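Local coordinates for protein epsin 1 (Danio rerio, PDB 5LP0) that probably binds membranes rich in phosphatidylinositol 4,5-bisphosphate, bends them and promotes clathrin-coated invaginations during receptor-mediated endocytosis, at residues E7-V12 / M45-K50; K64-M69 / R112-Q117; L118-L121 / E126-R129. One frame throughout, in Å; residues are numbered along the deposited sequence.

How the contacts relate
Read from the N terminus, the three contacts follow one another in series, and none nests within or crosses another. Contact 1 closes a loop of 32 intervening residues by bringing helix 8-15 onto helix 38-51. Contact 2 spans 42 residues and sets helix 59-75 beside helix 108-122. Contact 3 joins helix 108-122 to helix 125-139, with four residues between its segments. The first two meet where Val48, Met45 and Trp49 pack against Met69, and Val48 also reaches Leu68; the last two share helix 108-122 and touch through Met66 and Leu118. Contacts 1 and 3, with centres about 23 Å apart, lie on opposite sides of the chain's centre.

Contact 1 (E7-V12 / M45-K50); sequences EAEIKV and MSMVWK
Met47 reaches from helix 38-51 to both Val12 and Glu9, and its path illustrates how one flexible side chain can serve an apolar and a polar neighbour. Its CB begins at Val12, 3.7 Å from CG1 of that valine. With CG anti to the backbone N (chi1 -166°), the next carbon stays on the same branch: Met47 CG lies 3.5 Å from Val12 CG1, the two side chains running past each other in opposite directions. A bend at chi2 (66°) then carries the sulfur to Glu9, where Met47 SD lies 3.8 Å from Glu9 CG and 3.6 Å from OE2 of the same glutamate. The extended glutamate crosses the methionine at about a right angle, and its OE2 is engaged in a salt bridge with Arg13. Arg13 and Arg51, close to Glu9 and Met47 respectively, probably bind the phosphoinositide head group, so this packing lies beside the likely lipid site. Val12 CG1 also meets Val48 CG2 at 3.8 Å. The short helical segments run 9.0 Å apart at 30°. Around them, Ala8 and Val12 lean on Ile44, Lys11 pairs with Glu30 of helix 25-34, and Val48 packs onto Leu68 and Met69 of helix 59-75.

Contact 2 (K64-M69 / R112-Q117); sequences KAMTLM and REKAKQ
Lys114 runs alongside Met66 and ends at Thr67, so that one lysine offers its carbons to the interior and its charge to a polar rim. Its CG stands anti to the backbone N (chi1 -177°), and the chain bends at chi3 and chi4 to bring the ammonium to Thr67. Along the way Lys114 CD comes within 3.6 Å of Met66 CB, while Met66 CE lies 3.8 Å from Lys114 CB; the two chains slide past each other in opposite senses. Met66 itself is straight at chi2 and turns at chi3 (-74°), with SD set 3.8 Å from Ala115 CB. At the end of the lysine, NZ gives a weak hydrogen bond of 3.2 Å to Thr67 OG1, whose hydroxyl also makes a weak bond to Tyr63 O. A water accepts from Lys114 NZ at 3.1 Å and is linked weakly to Met66 O, while the ring of Tyr63 adds a cation-pi partner. Replacing this lysine by an alanine would probably strip Met66 of part of its aliphatic cover and deprive Thr67, the bridging water and Tyr63 of their cationic mate. The nearly parallel segments, 10.2 Å apart at 22°, belong to the stacked helices that form the superhelical, all-alpha ENTH fold.

Contact 3 (L118-L121 / E126-R129); sequences LVTL and ERLR
Leu121 and Leu128 meet on the inner side of the contact, while Arg127 reaches back along the outer side to Thr120. In the apolar half, Leu121 CD1 approaches Leu128 CD2 at 3.7 Å, and CG of Leu121 lies equally near the same methyl. The backbone takes part too, for Leu128 CG sits 3.6 Å from Leu121 O. Leu128 has a second conformer, so these details belong to one of its two states. Helix 59-75 adds to this half, Leu128 touching Ile73 and Leu121 touching Lys74.

The other half is looser and wetter. The Arg127 side chain, with CG anti to its carbonyl carbon (chi1 -75°), extends from its helix and bends at chi3 (61°), which lays the guanidinium over the end of helix 108-122. One face of that group is covered by Leu121 CA, 3.7 Å above its plane and displaced toward the rim. At the edge, Arg127 NH1 comes to 3.1 Å from Thr120 OG1. Arg127 NH2 donates to a water at 2.9 Å, and the same water, lying near the guanidinium plane, is 2.9 Å from Thr120 OG1 in a further hydrogen bond. The exposed threonine is held first by its own helix, because its hydroxyl bonds to Gln117 O one turn earlier. A water thus joins the two side chains at this rim, in contrast to the direct methyl contacts within.

Both halves bridge the tight turn between helices 108-122 and 125-139, whose second helix starts with Asp124 OD1 bonded to Arg127 N. Such a short connection, packed by leucines inside and fringed by polar side chains outside, joins successive helices of the ENTH superhelix, away from the residues that probably bind the lipid.

Contact 1 (E7-V12 / M45-K50)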
ATOM      1  N   GLU A   7       7.864  15.036   4.538  1.00 12.88           N
ATOM      2  CA  GLU A   7       6.447  14.846   4.748  1.00 14.03           C
ATOM      3  C   GLU A   7       6.030  13.457   4.289  1.00 11.51           C
ATOM      4  O   GLU A   7       4.872  13.239   3.953  1.00 14.21           O
ATOM      5  CB  GLU A   7       5.650  15.936   4.028  1.00 20.08           C
ATOM      6  CG  GLU A   7       5.790  17.292   4.721  1.00 25.93           C
ATOM      7  CD  GLU A   7       4.973  18.398   4.087  1.00 39.04           C
ATOM      8  OE1 GLU A   7       4.775  18.369   2.851  1.00 40.47           O
ATOM      9  OE2 GLU A   7       4.542  19.303   4.836  1.00 44.21           O
ATOM     10  N   ALA A   8       6.979  12.530   4.277  1.00 13.87           N
ATOM     11  CA  ALA A   8       6.724  11.178   3.791  1.00 11.84           C
ATOM     12  C   ALA A   8       5.616  10.463   4.564  1.00 10.63           C
ATOM     13  O   ALA A   8       4.725   9.886   3.956  1.00  9.44           O
ATOM     14  CB  ALA A   8       8.011  10.365   3.803  1.00 11.76           C
ATOM     15  N   GLU A   9       5.694  10.489   5.888  1.00 10.92           N
ATOM     16  CA  GLU A   9       4.726   9.808   6.725  1.00 11.11           C
ATOM     17  C   GLU A   9       3.363  10.444   6.528  1.00 10.38           C
ATOM     18  O   GLU A   9       2.360   9.749   6.394  1.00 11.07           O
ATOM     19  CB  GLU A   9       5.130   9.832   8.200  1.00 15.05           C
ATOM     20  CG  GLU A   9       4.072   9.215   9.099  1.00 12.93           C
ATOM     21  CD  GLU A   9       4.437   9.222  10.570  1.00 18.35           C
ATOM     22  OE1 GLU A   9       5.566   9.610  10.927  1.00 25.80           O
ATOM     23  OE2 GLU A   9       3.558   8.854  11.373  1.00 19.50           O
ATOM     24  N   ILE A  10       3.327  11.763   6.495  1.00 12.80           N
ATOM     25  CA  ILE A  10       2.086  12.479   6.270  1.00 11.79           C
ATOM     26  C   ILE A  10       1.460  12.128   4.911  1.00 11.37           C
ATOM     27  O   ILE A  10       0.250  11.936   4.831  1.00 11.32           O
ATOM     28  CB  ILE A  10       2.320  13.997   6.452  1.00 17.22           C
ATOM     29  CG1 ILE A  10       2.478  14.275   7.950  1.00 19.81           C
ATOM     30  CG2 ILE A  10       1.176  14.800   5.882  1.00 20.16           C
ATOM     31  CD1 ILE A  10       3.108  15.602   8.258  1.00 24.00           C
ATOM     32  N   LYS A  11       2.270  12.025   3.857  1.00 12.09           N
ATOM     33  CA  LYS A  11       1.738  11.678   2.540  1.00 12.11           C
ATOM     34  C   LYS A  11       1.118  10.275   2.556  1.00 10.69           C
ATOM     35  O   LYS A  11       0.059  10.041   1.975  1.00 10.02           O
ATOM     36  CB  LYS A  11       2.845  11.773   1.481  1.00 13.51           C
ATOM     37  CG  LYS A  11       3.163  13.211   1.101  1.00 14.61           C
ATOM     38  CD  LYS A  11       4.320  13.299   0.123  1.00 21.42           C
ATOM     39  CE  LYS A  11       4.629  14.735  -0.293  1.00 28.42           C
ATOM     40  NZ  LYS A  11       3.444  15.411  -0.915  1.00 32.51           N
ATOM     41  N   VAL A  12       1.784   9.327   3.197  1.00  8.94           N
ATOM     42  CA  VAL A  12       1.215   7.987   3.331  1.00  8.36           C
ATOM     43  C   VAL A  12      -0.122   8.013   4.095  1.00  8.24           C
ATOM     44  O   VAL A  12      -1.108   7.376   3.680  1.00 10.28           O
ATOM     45  CB  VAL A  12       2.187   7.036   4.045  1.00  9.15           C
ATOM     46  CG1 VAL A  12       1.502   5.722   4.338  1.00  8.39           C
ATOM     47  CG2 VAL A  12       3.436   6.818   3.217  1.00  9.77           C
ATOM     48  N   MET A  45       7.409   2.977   4.608  1.00  7.88           N
ATOM     49  CA  MET A  45       7.088   1.588   4.803  1.00  6.33           C
ATOM     50  C   MET A  45       6.543   1.380   6.203  1.00  7.86           C
ATOM     51  O   MET A  45       5.570   0.637   6.387  1.00  7.12           O
ATOM     52  CB  MET A  45       8.302   0.713   4.556  1.00  7.82           C
ATOM     53  CG  MET A  45       8.714   0.714   3.093  1.00  7.86           C
ATOM     54  SD  MET A  45       7.502   0.126   1.875  1.00  8.64           S
ATOM     55  CE  MET A  45       7.526  -1.643   2.200  1.00 13.06           C
ATOM     56  N   SER A  46       7.096   2.060   7.195  1.00  6.94           N
ATOM     57  CA  SER A  46       6.600   1.887   8.548  1.00  7.28           C
ATOM     58  C   SER A  46       5.129   2.290   8.599  1.00  6.77           C
ATOM     59  O   SER A  46       4.290   1.564   9.184  1.00  8.40           O
ATOM     60  CB  SER A  46       7.419   2.735   9.522  1.00 11.63           C
ATOM     61  OG  SER A  46       6.857   2.632  10.808  1.00 16.09           O
ATOM     62  N   MET A  47       4.810   3.443   8.012  1.00  5.86           N
ATOM     63  CA  MET A  47       3.434   3.919   8.025  1.00  7.59           C
ATOM     64  C   MET A  47       2.498   2.992   7.244  1.00  5.15           C
ATOM     65  O   MET A  47       1.361   2.759   7.646  1.00  6.54           O
ATOM     66  CB  MET A  47       3.362   5.355   7.508  1.00  7.86           C
ATOM     67  CG  MET A  47       2.017   6.017   7.804  1.00  8.62           C
ATOM     68  SD  MET A  47       1.748   6.236   9.591  1.00 10.82           S
ATOM     69  CE  MET A  47       0.169   5.430   9.854  1.00  9.06           C
ATOM     70  N   VAL A  48       2.952   2.422   6.143  1.00  5.61           N
ATOM     71  CA  VAL A  48       2.107   1.528   5.375  1.00  4.10           C
ATOM     72  C   VAL A  48       1.805   0.272   6.182  1.00  4.70           C
ATOM     73  O   VAL A  48       0.639  -0.164   6.240  1.00  5.65           O
ATOM     74  CB  VAL A  48       2.725   1.182   3.988  1.00  5.81           C
ATOM     75  CG1 VAL A  48       1.840   0.168   3.264  1.00  8.77           C
ATOM     76  CG2 VAL A  48       2.866   2.429   3.102  1.00  5.84           C
ATOM     77  N   TRP A  49       2.800  -0.338   6.805  1.00  6.00           N
ATOM     78  CA  TRP A  49       2.586  -1.522   7.637  1.00  5.89           C
ATOM     79  C   TRP A  49       1.662  -1.224   8.809  1.00  4.31           C
ATOM     80  O   TRP A  49       0.814  -2.068   9.162  1.00  7.04           O
ATOM     81  CB  TRP A  49       3.909  -2.130   8.133  1.00  5.62           C
ATOM     82  CG  TRP A  49       4.815  -2.676   7.047  1.00  6.92           C
ATOM     83  CD1 TRP A  49       6.096  -2.276   6.779  1.00  8.28           C
ATOM     84  CD2 TRP A  49       4.521  -3.727   6.107  1.00  6.34           C
ATOM     85  NE1 TRP A  49       6.598  -2.997   5.733  1.00  6.51           N
ATOM     86  CE2 TRP A  49       5.658  -3.888   5.292  1.00  6.06           C
ATOM     87  CE3 TRP A  49       3.408  -4.543   5.879  1.00  7.42           C
ATOM     88  CZ2 TRP A  49       5.717  -4.827   4.251  1.00  6.91           C
ATOM     89  CZ3 TRP A  49       3.456  -5.471   4.851  1.00  6.28           C
ATOM     90  CH2 TRP A  49       4.612  -5.614   4.048  1.00  7.29           C
ATOM     91  N   LYS A  50       1.753  -0.026   9.379  1.00  5.58           N
ATOM     92  CA  LYS A  50       0.833   0.357  10.441  1.00  4.66           C
ATOM     93  C   LYS A  50      -0.600   0.397   9.927  1.00  7.01           C
ATOM     94  O   LYS A  50      -1.506  -0.147  10.558  1.00  7.60           O
ATOM     95  CB  LYS A  50       1.207   1.714  11.008  1.00  7.35           C
ATOM     96  CG  LYS A  50       2.439   1.679  11.920  1.00  8.85           C
ATOM     97  CD  LYS A  50       2.784   3.070  12.466  1.00 11.51           C
ATOM     98  CE  LYS A  50       4.083   3.058  13.307  1.00 11.80           C
ATOM     99  NZ  LYS A  50       4.488   4.441  13.666  1.00 18.37           N
TER

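Contact 2 (K64-M69 / R112-Q117)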
ATOM      1  N   LYS A  64      -6.910   0.737   1.475  1.00  5.89           N
ATOM      2  CA  LYS A  64      -6.147   1.762   0.753  1.00  7.26           C
ATOM      3  C   LYS A  64      -4.621   1.589   0.902  1.00  6.00           C
ATOM      4  O   LYS A  64      -3.865   1.870  -0.036  1.00  7.81           O
ATOM      5  CB  LYS A  64      -6.610   3.162   1.165  1.00  8.03           C
ATOM      6  CG  LYS A  64      -8.022   3.470   0.648  1.00  8.65           C
ATOM      7  CD  LYS A  64      -8.672   4.727   1.237  1.00 11.91           C
ATOM      8  CE  LYS A  64      -8.047   5.985   0.657  1.00 14.63           C
ATOM      9  NZ  LYS A  64      -8.681   7.194   1.261  1.00 14.74           N
ATOM     10  N   ALA A  65      -4.175   1.100   2.049  1.00  5.84           N
ATOM     11  CA  ALA A  65      -2.754   0.786   2.220  1.00  5.45           C
ATOM     12  C   ALA A  65      -2.347  -0.324   1.274  1.00  6.25           C
ATOM     13  O   ALA A  65      -1.211  -0.309   0.776  1.00  6.36           O
ATOM     14  CB  ALA A  65      -2.434   0.419   3.668  1.00  6.65           C
ATOM     15  N   MET A  66      -3.258  -1.240   0.935  1.00  5.65           N
ATOM     16  CA  MET A  66      -2.879  -2.316   0.007  1.00  5.70           C
ATOM     17  C   MET A  66      -2.826  -1.738  -1.409  1.00  7.41           C
ATOM     18  O   MET A  66      -1.940  -2.096  -2.192  1.00  8.30           O
ATOM     19  CB  MET A  66      -3.841  -3.504   0.041  1.00  6.73           C
ATOM     20  CG  MET A  66      -3.615  -4.432   1.216  1.00  5.72           C
ATOM     21  SD  MET A  66      -4.538  -5.973   1.076  1.00  9.10           S
ATOM     22  CE  MET A  66      -6.156  -5.303   1.444  1.00  7.89           C
ATOM     23  N   THR A  67      -3.734  -0.823  -1.742  1.00  6.34           N
ATOM     24  CA  THR A  67      -3.677  -0.149  -3.038  1.00  6.95           C
ATOM     25  C   THR A  67      -2.367   0.620  -3.162  1.00  7.78           C
ATOM     26  O   THR A  67      -1.677   0.529  -4.172  1.00  7.82           O
ATOM     27  CB  THR A  67      -4.847   0.770  -3.200  1.00  7.07           C
ATOM     28  OG1 THR A  67      -6.035  -0.030  -3.159  1.00 11.65           O
ATOM     29  CG2 THR A  67      -4.772   1.514  -4.536  1.00  9.62           C
ATOM     30  N   LEU A  68      -1.989   1.333  -2.106  1.00  6.42           N
ATOM     31  CA  LEU A  68      -0.733   2.064  -2.120  1.00  4.75           C
ATOM     32  C   LEU A  68       0.453   1.098  -2.200  1.00  7.20           C
ATOM     33  O   LEU A  68       1.370   1.300  -3.007  1.00  7.82           O
ATOM     34  CB  LEU A  68      -0.635   2.966  -0.899  1.00  6.90           C
ATOM     35  CG  LEU A  68       0.711   3.671  -0.755  1.00  5.71           C
ATOM     36  CD1 LEU A  68       0.955   4.612  -1.936  1.00  9.70           C
ATOM     37  CD2 LEU A  68       0.765   4.441   0.545  1.00  9.01           C
ATOM     38  N   MET A  69       0.463   0.049  -1.394  1.00  6.82           N
ATOM     39  CA  MET A  69       1.574  -0.878  -1.415  1.00  7.55           C
ATOM     40  C   MET A  69       1.714  -1.496  -2.801  1.00  6.43           C
ATOM     41  O   MET A  69       2.836  -1.597  -3.312  1.00  8.40           O
ATOM     42  CB  MET A  69       1.433  -1.967  -0.353  1.00  7.46           C
ATOM     43  CG  MET A  69       2.738  -2.744  -0.160  1.00  8.25           C
ATOM     44  SD  MET A  69       4.078  -1.730   0.576  1.00 11.33           S
ATOM     45  CE  MET A  69       3.951  -2.222   2.288  1.00 13.51           C
ATOM     46  N   ARG A 112     -10.204  -8.934   1.808  1.00  6.91           N
ATOM     47  CA  ARG A 112      -9.719 -10.299   1.642  1.00  6.83           C
ATOM     48  C   ARG A 112      -9.341 -10.559   0.202  1.00  7.35           C
ATOM     49  O   ARG A 112      -8.314 -11.194  -0.070  1.00  7.43           O
ATOM     50  CB  ARG A 112     -10.776 -11.321   2.095  1.00  8.66           C
ATOM     51  CG  ARG A 112     -11.077 -11.254   3.603  1.00  8.02           C
ATOM     52  CD  ARG A 112     -11.989 -12.381   4.075  1.00  9.93           C
ATOM     53  NE  ARG A 112     -13.385 -12.317   3.623  1.00 11.45           N
ATOM     54  CZ  ARG A 112     -14.365 -11.646   4.225  1.00 10.21           C
ATOM     55  NH1 ARG A 112     -14.135 -10.904   5.301  1.00 11.97           N
ATOM     56  NH2 ARG A 112     -15.607 -11.720   3.742  1.00 13.24           N
ATOM     57  N   GLU A 113     -10.142 -10.053  -0.727  1.00  7.66           N
ATOM     58  CA  GLU A 113      -9.855 -10.276  -2.140  1.00  8.36           C
ATOM     59  C   GLU A 113      -8.618  -9.505  -2.609  1.00  7.40           C
ATOM     60  O   GLU A 113      -7.792 -10.059  -3.330  1.00  8.90           O
ATOM     61  CB  GLU A 113     -11.076  -9.910  -2.994  1.00 10.19           C
ATOM     62  CG  GLU A 113     -10.833  -9.971  -4.492  1.00 11.15           C
ATOM     63  CD  GLU A 113     -10.657 -11.378  -5.021  1.00 14.42           C
ATOM     64  OE1 GLU A 113     -10.869 -12.347  -4.266  1.00 21.54           O
ATOM     65  OE2 GLU A 113     -10.302 -11.499  -6.217  1.00 20.58           O
ATOM     66  N   LYS A 114      -8.490  -8.241  -2.186  1.00  7.62           N
ATOM     67  CA  LYS A 114      -7.321  -7.442  -2.525  1.00  7.39           C
ATOM     68  C   LYS A 114      -6.052  -8.093  -1.960  1.00  8.52           C
ATOM     69  O   LYS A 114      -5.039  -8.156  -2.646  1.00  7.85           O
ATOM     70  CB  LYS A 114      -7.511  -5.997  -2.050  1.00  9.43           C
ATOM     71  CG  LYS A 114      -6.369  -5.060  -2.424  1.00 10.29           C
ATOM     72  CD  LYS A 114      -6.689  -3.588  -2.134  1.00 10.53           C
ATOM     73  CE  LYS A 114      -7.550  -2.984  -3.225  1.00 14.09           C
ATOM     74  NZ  LYS A 114      -6.834  -2.809  -4.517  1.00 15.26           N
ATOM     75  N   ALA A 115      -6.109  -8.600  -0.728  1.00  7.56           N
ATOM     76  CA  ALA A 115      -4.987  -9.304  -0.126  1.00  8.05           C
ATOM     77  C   ALA A 115      -4.620 -10.553  -0.935  1.00  8.38           C
ATOM     78  O   ALA A 115      -3.455 -10.818  -1.182  1.00  8.26           O
ATOM     79  CB  ALA A 115      -5.292  -9.682   1.316  1.00 10.31           C
ATOM     80  N   LYS A 116      -5.616 -11.337  -1.331  1.00  7.49           N
ATOM     81  CA  LYS A 116      -5.377 -12.539  -2.122  1.00  8.31           C
ATOM     82  C   LYS A 116      -4.567 -12.194  -3.366  1.00  8.55           C
ATOM     83  O   LYS A 116      -3.562 -12.870  -3.690  1.00  8.58           O
ATOM     84  CB  LYS A 116      -6.716 -13.150  -2.526  1.00  9.32           C
ATOM     85  CG  LYS A 116      -6.621 -14.375  -3.399  1.00 14.91           C
ATOM     86  CD  LYS A 116      -7.990 -14.857  -3.853  1.00 20.42           C
ATOM     87  CE  LYS A 116      -7.849 -16.069  -4.742  1.00 31.73           C
ATOM     88  NZ  LYS A 116      -9.165 -16.720  -4.947  1.00 39.51           N
ATOM     89  N   GLN A 117      -5.013 -11.158  -4.087  1.00  7.29           N
ATOM     90  CA  GLN A 117      -4.335 -10.763  -5.322  1.00  8.33           C
ATOM     91  C   GLN A 117      -2.929 -10.220  -5.089  1.00  8.53           C
ATOM     92  O   GLN A 117      -2.023 -10.457  -5.899  1.00 10.02           O
ATOM     93  CB  GLN A 117      -5.180  -9.762  -6.121  1.00  9.72           C
ATOM     94  CG  GLN A 117      -6.581 -10.272  -6.429  1.00  9.60           C
ATOM     95  CD  GLN A 117      -6.619 -11.531  -7.264  1.00 11.74           C
ATOM     96  OE1 GLN A 117      -5.653 -11.900  -7.933  1.00 14.67           O
ATOM     97  NE2 GLN A 117      -7.771 -12.159  -7.290  1.00 11.67           N
TER
HETATM   98  O   HOH W   1      -3.851  -3.654  -4.159  1.00 14.31           O

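Contact 3 (L118-L121 / E126-R129)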
ATOM      1  N   LEU A 118      -2.739  -9.493  -3.996  1.00  7.39           N
ATOM      2  CA  LEU A 118      -1.440  -8.922  -3.720  1.00  7.64           C
ATOM      3  C   LEU A 118      -0.454 -10.017  -3.346  1.00  8.54           C
ATOM      4  O   LEU A 118       0.707  -9.958  -3.713  1.00  9.72           O
ATOM      5  CB  LEU A 118      -1.555  -7.846  -2.629  1.00  8.69           C
ATOM      6  CG  LEU A 118      -0.313  -7.078  -2.185  1.00  9.35           C
ATOM      7  CD1 LEU A 118       0.353  -6.483  -3.396  1.00 12.33           C
ATOM      8  CD2 LEU A 118      -0.667  -5.987  -1.183  1.00 11.21           C
ATOM      9  N   VAL A 119      -0.919 -11.050  -2.652  1.00  7.45           N
ATOM     10  CA  VAL A 119      -0.055 -12.148  -2.271  1.00  9.21           C
ATOM     11  C   VAL A 119       0.388 -12.920  -3.521  1.00 11.06           C
ATOM     12  O   VAL A 119       1.572 -13.239  -3.655  1.00 10.49           O
ATOM     13  CB  VAL A 119      -0.760 -13.118  -1.295  1.00  9.57           C
ATOM     14  CG1 VAL A 119       0.052 -14.396  -1.141  1.00 13.01           C
ATOM     15  CG2 VAL A 119      -0.961 -12.458   0.074  1.00 11.48           C
ATOM     16  N   THR A 120      -0.534 -13.219  -4.448  1.00 10.54           N
ATOM     17  CA  THR A 120      -0.123 -13.952  -5.662  1.00 11.28           C
ATOM     18  C   THR A 120       0.882 -13.150  -6.498  1.00  9.18           C
ATOM     19  O   THR A 120       1.842 -13.716  -7.041  1.00 12.28           O
ATOM     20  CB  THR A 120      -1.297 -14.428  -6.547  1.00 15.66           C
ATOM     21  OG1 THR A 120      -1.930 -13.316  -7.165  1.00 16.23           O
ATOM     22  CG2 THR A 120      -2.309 -15.209  -5.744  1.00 16.78           C
ATOM     23  N   LEU A 121       0.684 -11.838  -6.578  1.00 10.06           N
ATOM     24  CA  LEU A 121       1.649 -10.982  -7.261  1.00 11.08           C
ATOM     25  C   LEU A 121       3.034 -11.056  -6.612  1.00 10.37           C
ATOM     26  O   LEU A 121       4.039 -11.248  -7.296  1.00 13.37           O
ATOM     27  CB  LEU A 121       1.174  -9.545  -7.239  1.00  9.55           C
ATOM     28  CG  LEU A 121       2.212  -8.536  -7.724  1.00 10.34           C
ATOM     29  CD1 LEU A 121       2.638  -8.819  -9.167  1.00 13.01           C
ATOM     30  CD2 LEU A 121       1.606  -7.181  -7.577  1.00 12.00           C
ATOM     31  N   GLU A 126       8.498 -13.034 -12.000  1.00 18.83           N
ATOM     32  CA  GLU A 126       8.222 -12.714 -13.404  1.00 20.93           C
ATOM     33  C   GLU A 126       7.061 -11.726 -13.543  1.00 23.00           C
ATOM     34  O   GLU A 126       7.145 -10.715 -14.279  1.00 23.06           O
ATOM     35  CB  GLU A 126       7.911 -13.984 -14.188  1.00 23.35           C
ATOM     36  CG  GLU A 126       7.575 -13.727 -15.649  1.00 34.93           C
ATOM     37  CD  GLU A 126       7.103 -14.970 -16.381  1.00 47.81           C
ATOM     38  OE1 GLU A 126       6.203 -15.670 -15.860  1.00 52.92           O
ATOM     39  OE2 GLU A 126       7.630 -15.241 -17.481  1.00 51.34           O
ATOM     40  N   ARG A 127       5.977 -12.015 -12.832  1.00 18.99           N
ATOM     41  CA  ARG A 127       4.833 -11.113 -12.806  1.00 20.08           C
ATOM     42  C   ARG A 127       5.275  -9.741 -12.332  1.00 19.93           C
ATOM     43  O   ARG A 127       4.846  -8.735 -12.872  1.00 19.93           O
ATOM     44  CB  ARG A 127       3.736 -11.643 -11.886  1.00 17.22           C
ATOM     45  CG  ARG A 127       2.962 -12.810 -12.471  1.00 20.78           C
ATOM     46  CD  ARG A 127       1.753 -13.151 -11.624  1.00 17.17           C
ATOM     47  NE  ARG A 127       0.821 -12.028 -11.558  1.00 16.26           N
ATOM     48  CZ  ARG A 127      -0.149 -11.896 -10.658  1.00 14.25           C
ATOM     49  NH1 ARG A 127      -0.348 -12.843  -9.750  1.00 19.87           N
ATOM     50  NH2 ARG A 127      -0.945 -10.828 -10.680  1.00 14.09           N
ATOM     51  N   LEU A 128       6.142  -9.678 -11.338  1.00 17.71           N
ATOM     52  CA  LEU A 128       6.585  -8.386 -10.848  0.97 18.03           C
ATOM     53  C   LEU A 128       7.311  -7.606 -11.959  1.00 18.46           C
ATOM     54  O   LEU A 128       7.063  -6.420 -12.130  1.00 15.74           O
ATOM     55  CB  LEU A 128       7.429  -8.545  -9.570  0.97 18.65           C
ATOM     56  CG  LEU A 128       6.628  -9.011  -8.332  0.97 19.71           C
ATOM     57  CD1 LEU A 128       7.511  -9.727  -7.296  0.97 25.24           C
ATOM     58  CD2 LEU A 128       5.880  -7.856  -7.652  0.97 20.58           C
ATOM     59  N   ARG A 129       8.185  -8.266 -12.724  1.00 15.25           N
ATOM     60  CA  ARG A 129       8.879  -7.576 -13.830  1.00 18.31           C
ATOM     61  C   ARG A 129       7.946  -6.996 -14.899  1.00 13.68           C
ATOM     62  O   ARG A 129       8.105  -5.833 -15.337  1.00 15.49           O
ATOM     63  CB  ARG A 129       9.890  -8.494 -14.507  1.00 26.16           C
ATOM     64  CG  ARG A 129      11.153  -8.721 -13.716  1.00 32.60           C
ATOM     65  CD  ARG A 129      12.201  -9.381 -14.591  1.00 33.05           C
ATOM     66  NE  ARG A 129      11.676 -10.588 -15.230  1.00 35.50           N
ATOM     67  CZ  ARG A 129      11.694 -11.802 -14.684  1.00 39.06           C
ATOM     68  NH1 ARG A 129      12.212 -11.999 -13.475  1.00 35.36           N
ATOM     69  NH2 ARG A 129      11.185 -12.831 -15.351  1.00 41.55           N
TER
HETATM   70  O   HOH W   2      -2.857 -10.909  -8.476  1.00 14.35           O